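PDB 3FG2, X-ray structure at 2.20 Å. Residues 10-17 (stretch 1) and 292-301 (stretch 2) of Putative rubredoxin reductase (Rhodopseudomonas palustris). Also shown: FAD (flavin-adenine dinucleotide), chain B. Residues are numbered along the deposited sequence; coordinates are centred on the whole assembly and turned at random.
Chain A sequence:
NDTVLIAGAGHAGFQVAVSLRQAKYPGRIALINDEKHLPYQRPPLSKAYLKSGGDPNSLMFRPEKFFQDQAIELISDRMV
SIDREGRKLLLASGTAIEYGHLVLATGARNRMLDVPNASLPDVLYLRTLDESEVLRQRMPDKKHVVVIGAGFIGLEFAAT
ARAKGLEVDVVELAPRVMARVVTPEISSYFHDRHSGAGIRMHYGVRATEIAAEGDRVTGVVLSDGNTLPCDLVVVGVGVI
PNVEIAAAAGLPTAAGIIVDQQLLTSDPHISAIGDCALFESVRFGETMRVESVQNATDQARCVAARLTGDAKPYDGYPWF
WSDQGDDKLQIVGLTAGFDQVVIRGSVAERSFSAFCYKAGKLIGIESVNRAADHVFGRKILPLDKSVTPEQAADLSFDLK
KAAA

Stretch 1 10-17: GHAGFQVA
Stretch 2 (292-301) SVQNATDQAR

Two helices point their N-termini at the same FAD, and beside the cofactor a histidine ring is covered by a valine methyl. Val 293 CG2 lies 4.0 Å from the centroid of the His 11 ring, 18° off the ring normal. This is a CH-pi contact over one face of the imidazole. On the same ring, His 11 ND1 is hydrogen-bonded to FAD O4' at 3.2 Å, and either atom could be the donor.

Stretch 1 is helical from His 11 to Ala 17, with Gly 10 at the N-cap. Stretch 2 is helical from Val 293 to Arg 301, with Ser 292 at the N-cap. Both helices continue later in the chain. Gly 10 has phi/psi of -99/-151, and Ser 292 has -164/155. The helical residues lie near -60/-45. Regular i to i+4 bonds hold each helix, such as Val 16 N to Ala 12 O and Ala 300 N to Ala 296 O, both 3.0 Å.

The helices run in the same general direction. Their axes cross at -30° and approach to 8.0 Å. Such closeness suits the small residues at the crossing. The register pairs Ala 12 with Ala 296, CA to CA 4.5 Å, and Val 16 with Ala 300, CA to CA 4.4 Å. Together the stretches bury 396 Å².

Ala 296 and Ala 300 point their CB atoms toward stretch 1, one helical turn apart. Ala 296 CB is 3.8 Å from Ala 12 CB and 3.9 Å from His 11 CB. Ala 300 CB sits 3.4 Å from Val 16 N and 3.7 Å from Ala 12 O, so it packs directly on backbone. It is also 3.9 Å from Val 16 CB. The CB to CB contacts, Ala 12 with Ala 296 and Val 16 with Ala 300, are apolar; against Val 16 N and Ala 12 O the methyl of Ala 300 simply packs in van der Waals contact. No clear hydrogen bond links the stretches.

His 11 is m, with chi1 -78° and chi2 85°. Val 293 is t, chi1 171°, and its CG1 is 3.8 Å from His 11 CD2. Val 16 is p, chi1 67°.

Gln 15 points toward stretch 2, with chi1 t, chi2 p and chi3 -124°. Its CG packs 3.5 Å from Ala 300 CB and 3.8 Å from Thr 297 O. Farther out, Gln 15 OE1 comes within 3.2 Å of Arg 301 NH1. The Arg 301 side chain starts sideways, with chi1 m, chi2 t, chi3 t and chi4 64°, and its end comes nearer.

Within stretch 2, Ser 292 is p, and its OG accepts from Asn 295 N at 3.0 Å, capping the helix. Thr 297 is m, and its OG1 donates to Val 293 O at 2.8 Å. Gln 294 NE2 donates to Asp 298 OD2 at 2.7 Å.

FAD bridges the helix starts. Ala 12 N donates to FAD O1P at 2.6 Å, a phosphate oxygen. Val 293 N donates to FAD O2 on the flavin at 3.2 Å. Gly 10 leaves room for the cofactor: an ideal CB would lie 2.0 Å from FAD O5B.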

# COMPACT_ATOMS: atom_id res chain seq x y z
N GLY A 10 10.82 3.62 -4.95
CA GLY A 10 10.18 2.74 -3.99
C GLY A 10 9.97 1.42 -4.72
O GLY A 10 10.73 1.10 -5.63
N HIS A 11 8.94 0.65 -4.35
CA HIS A 11 8.71 -0.62 -5.03
C HIS A 11 8.65 -0.51 -6.55
O HIS A 11 9.44 -1.15 -7.24
CB HIS A 11 7.45 -1.30 -4.50
CG HIS A 11 7.64 -1.98 -3.18
ND1 HIS A 11 7.54 -1.31 -1.98
CD2 HIS A 11 8.00 -3.25 -2.88
CE1 HIS A 11 7.82 -2.15 -0.99
NE2 HIS A 11 8.10 -3.33 -1.51
N ALA A 12 7.72 0.28 -7.07
CA ALA A 12 7.58 0.43 -8.52
C ALA A 12 8.83 1.01 -9.22
O ALA A 12 9.25 0.51 -10.27
CB ALA A 12 6.36 1.29 -8.84
N GLY A 13 9.40 2.06 -8.64
CA GLY A 13 10.58 2.68 -9.24
C GLY A 13 11.74 1.71 -9.36
O GLY A 13 12.37 1.60 -10.41
N PHE A 14 12.02 1.01 -8.27
CA PHE A 14 13.10 0.04 -8.24
C PHE A 14 12.84 -1.12 -9.21
O PHE A 14 13.74 -1.54 -9.95
CB PHE A 14 13.27 -0.51 -6.83
CG PHE A 14 14.18 -1.70 -6.74
CD1 PHE A 14 15.55 -1.56 -6.87
CD2 PHE A 14 13.64 -2.98 -6.55
CE1 PHE A 14 16.39 -2.68 -6.81
CE2 PHE A 14 14.47 -4.10 -6.49
CZ PHE A 14 15.85 -3.95 -6.62
N GLN A 15 11.62 -1.64 -9.20
CA GLN A 15 11.25 -2.76 -10.06
C GLN A 15 11.34 -2.46 -11.56
O GLN A 15 11.80 -3.30 -12.33
CB GLN A 15 9.85 -3.26 -9.72
CG GLN A 15 9.48 -4.55 -10.43
CD GLN A 15 10.42 -5.70 -10.08
OE1 GLN A 15 11.03 -6.32 -10.96
NE2 GLN A 15 10.55 -5.98 -8.78
N VAL A 16 10.89 -1.29 -11.98
CA VAL A 16 10.95 -0.96 -13.40
C VAL A 16 12.42 -0.85 -13.83
O VAL A 16 12.78 -1.25 -14.93
CB VAL A 16 10.21 0.35 -13.72
CG1 VAL A 16 10.91 1.53 -13.10
CG2 VAL A 16 10.11 0.52 -15.22
N ALA A 17 13.26 -0.31 -12.95
CA ALA A 17 14.67 -0.18 -13.27
C ALA A 17 15.25 -1.58 -13.50
O ALA A 17 15.86 -1.85 -14.53
CB ALA A 17 15.41 0.50 -12.11
N SER A 292 -0.63 -1.62 -3.67
CA SER A 292 -0.12 -2.91 -3.25
C SER A 292 1.21 -3.18 -3.94
O SER A 292 1.50 -2.64 -5.00
CB SER A 292 -1.13 -4.02 -3.59
OG SER A 292 -1.20 -4.25 -4.99
N VAL A 293 2.03 -4.02 -3.32
CA VAL A 293 3.32 -4.37 -3.87
C VAL A 293 3.10 -5.06 -5.20
O VAL A 293 3.85 -4.86 -6.16
CB VAL A 293 4.08 -5.32 -2.93
CG1 VAL A 293 5.32 -5.85 -3.61
CG2 VAL A 293 4.44 -4.57 -1.65
N GLN A 294 2.06 -5.88 -5.25
CA GLN A 294 1.71 -6.61 -6.46
C GLN A 294 1.50 -5.63 -7.60
O GLN A 294 2.09 -5.77 -8.67
CB GLN A 294 0.43 -7.43 -6.21
CG GLN A 294 -0.25 -7.95 -7.47
CD GLN A 294 -1.12 -6.90 -8.13
OE1 GLN A 294 -1.89 -6.21 -7.47
NE2 GLN A 294 -1.01 -6.78 -9.45
N ASN A 295 0.68 -4.62 -7.35
CA ASN A 295 0.39 -3.62 -8.37
C ASN A 295 1.63 -2.85 -8.81
O ASN A 295 1.83 -2.62 -10.01
CB ASN A 295 -0.65 -2.64 -7.84
CG ASN A 295 -1.00 -1.58 -8.85
OD1 ASN A 295 -0.64 -0.41 -8.69
ND2 ASN A 295 -1.69 -1.98 -9.92
N ALA A 296 2.46 -2.45 -7.86
CA ALA A 296 3.67 -1.71 -8.17
C ALA A 296 4.60 -2.57 -9.02
O ALA A 296 5.15 -2.12 -10.03
CB ALA A 296 4.39 -1.29 -6.88
N THR A 297 4.74 -3.81 -8.61
CA THR A 297 5.60 -4.77 -9.28
C THR A 297 5.12 -5.14 -10.68
O THR A 297 5.88 -5.00 -11.64
CB THR A 297 5.72 -6.04 -8.41
OG1 THR A 297 6.37 -5.70 -7.18
CG2 THR A 297 6.52 -7.11 -9.13
N ASP A 298 3.89 -5.61 -10.80
CA ASP A 298 3.37 -6.01 -12.11
C ASP A 298 3.31 -4.84 -13.07
O ASP A 298 3.58 -4.99 -14.26
CB ASP A 298 1.98 -6.64 -11.99
CG ASP A 298 1.99 -7.92 -11.17
OD1 ASP A 298 3.04 -8.59 -11.09
OD2 ASP A 298 0.92 -8.25 -10.61
N GLN A 299 2.97 -3.66 -12.56
CA GLN A 299 2.90 -2.50 -13.43
C GLN A 299 4.30 -2.17 -13.94
O GLN A 299 4.47 -1.81 -15.11
CB GLN A 299 2.29 -1.32 -12.69
CG GLN A 299 0.78 -1.19 -12.90
CD GLN A 299 0.21 0.07 -12.30
OE1 GLN A 299 0.87 1.11 -12.28
NE2 GLN A 299 -1.02 -0.02 -11.81
N ALA A 300 5.29 -2.31 -13.06
CA ALA A 300 6.67 -2.03 -13.45
C ALA A 300 7.08 -2.99 -14.58
O ALA A 300 7.68 -2.58 -15.57
CB ALA A 300 7.60 -2.20 -12.26
N ARG A 301 6.74 -4.27 -14.42
CA ARG A 301 7.06 -5.27 -15.43
C ARG A 301 6.41 -4.90 -16.77
O ARG A 301 7.05 -4.99 -17.83
CB ARG A 301 6.59 -6.65 -14.98
CG ARG A 301 7.48 -7.32 -13.93
CD ARG A 301 6.85 -8.62 -13.43
NE ARG A 301 7.83 -9.53 -12.84
CZ ARG A 301 8.53 -9.28 -11.74
NH1 ARG A 301 8.37 -8.14 -11.09
NH2 ARG A 301 9.41 -10.17 -11.29
PA FAD B . 6.39 3.86 -2.84
O1A FAD B . 5.68 4.72 -1.85
O2A FAD B . 6.98 2.70 -2.46
O5B FAD B . 7.57 4.78 -3.19
C5B FAD B . 7.44 6.15 -3.69
C4B FAD B . 8.87 6.72 -3.59
O4B FAD B . 8.92 7.90 -4.48
C3B FAD B . 9.29 7.23 -2.20
O3B FAD B . 10.54 6.83 -1.75
C2B FAD B . 9.05 8.71 -2.33
O2B FAD B . 9.72 9.47 -1.37
C1B FAD B . 9.58 8.96 -3.71
N9A FAD B . 9.16 10.18 -4.39
C8A FAD B . 7.93 10.78 -4.32
N7A FAD B . 7.85 11.89 -5.05
C5A FAD B . 9.08 12.03 -5.62
C6A FAD B . 9.63 13.06 -6.53
N6A FAD B . 8.96 14.09 -6.97
N1A FAD B . 10.94 12.85 -6.91
C2A FAD B . 11.68 11.77 -6.47
N3A FAD B . 11.25 10.80 -5.64
C4A FAD B . 9.94 10.97 -5.24
N1 FAD B . 1.33 -3.64 0.23
C2 FAD B . 1.14 -4.96 0.21
O2 FAD B . 0.78 -5.52 -0.78
N3 FAD B . 1.35 -5.78 1.37
C4 FAD B . 1.78 -5.24 2.57
O4 FAD B . 1.96 -5.96 3.53
C4X FAD B . 2.00 -3.79 2.60
N5 FAD B . 2.42 -3.21 3.75
C5X FAD B . 2.63 -1.84 3.75
C6 FAD B . 3.09 -1.24 4.96
C7 FAD B . 3.33 0.11 5.05
C7M FAD B . 3.82 0.70 6.36
C8 FAD B . 3.11 0.97 3.88
C8M FAD B . 3.36 2.47 3.91
C9 FAD B . 2.65 0.40 2.68
C9A FAD B . 2.41 -1.00 2.60
N10 FAD B . 1.95 -1.66 1.39
C10 FAD B . 1.75 -3.02 1.37
C1' FAD B . 1.73 -0.82 0.19
C2' FAD B . 3.02 -0.76 -0.68
O2' FAD B . 4.08 -0.31 0.13
C3' FAD B . 2.76 0.19 -1.83
O3' FAD B . 1.70 -0.31 -2.63
C4' FAD B . 4.02 0.34 -2.67
O4' FAD B . 5.12 0.84 -1.87
C5' FAD B . 3.73 1.29 -3.80
O5' FAD B . 5.06 1.45 -4.63
P FAD B . 5.39 2.77 -5.26
O1P FAD B . 6.74 2.46 -5.97
O2P FAD B . 4.39 3.28 -6.09
O3P FAD B . 5.61 3.79 -4.23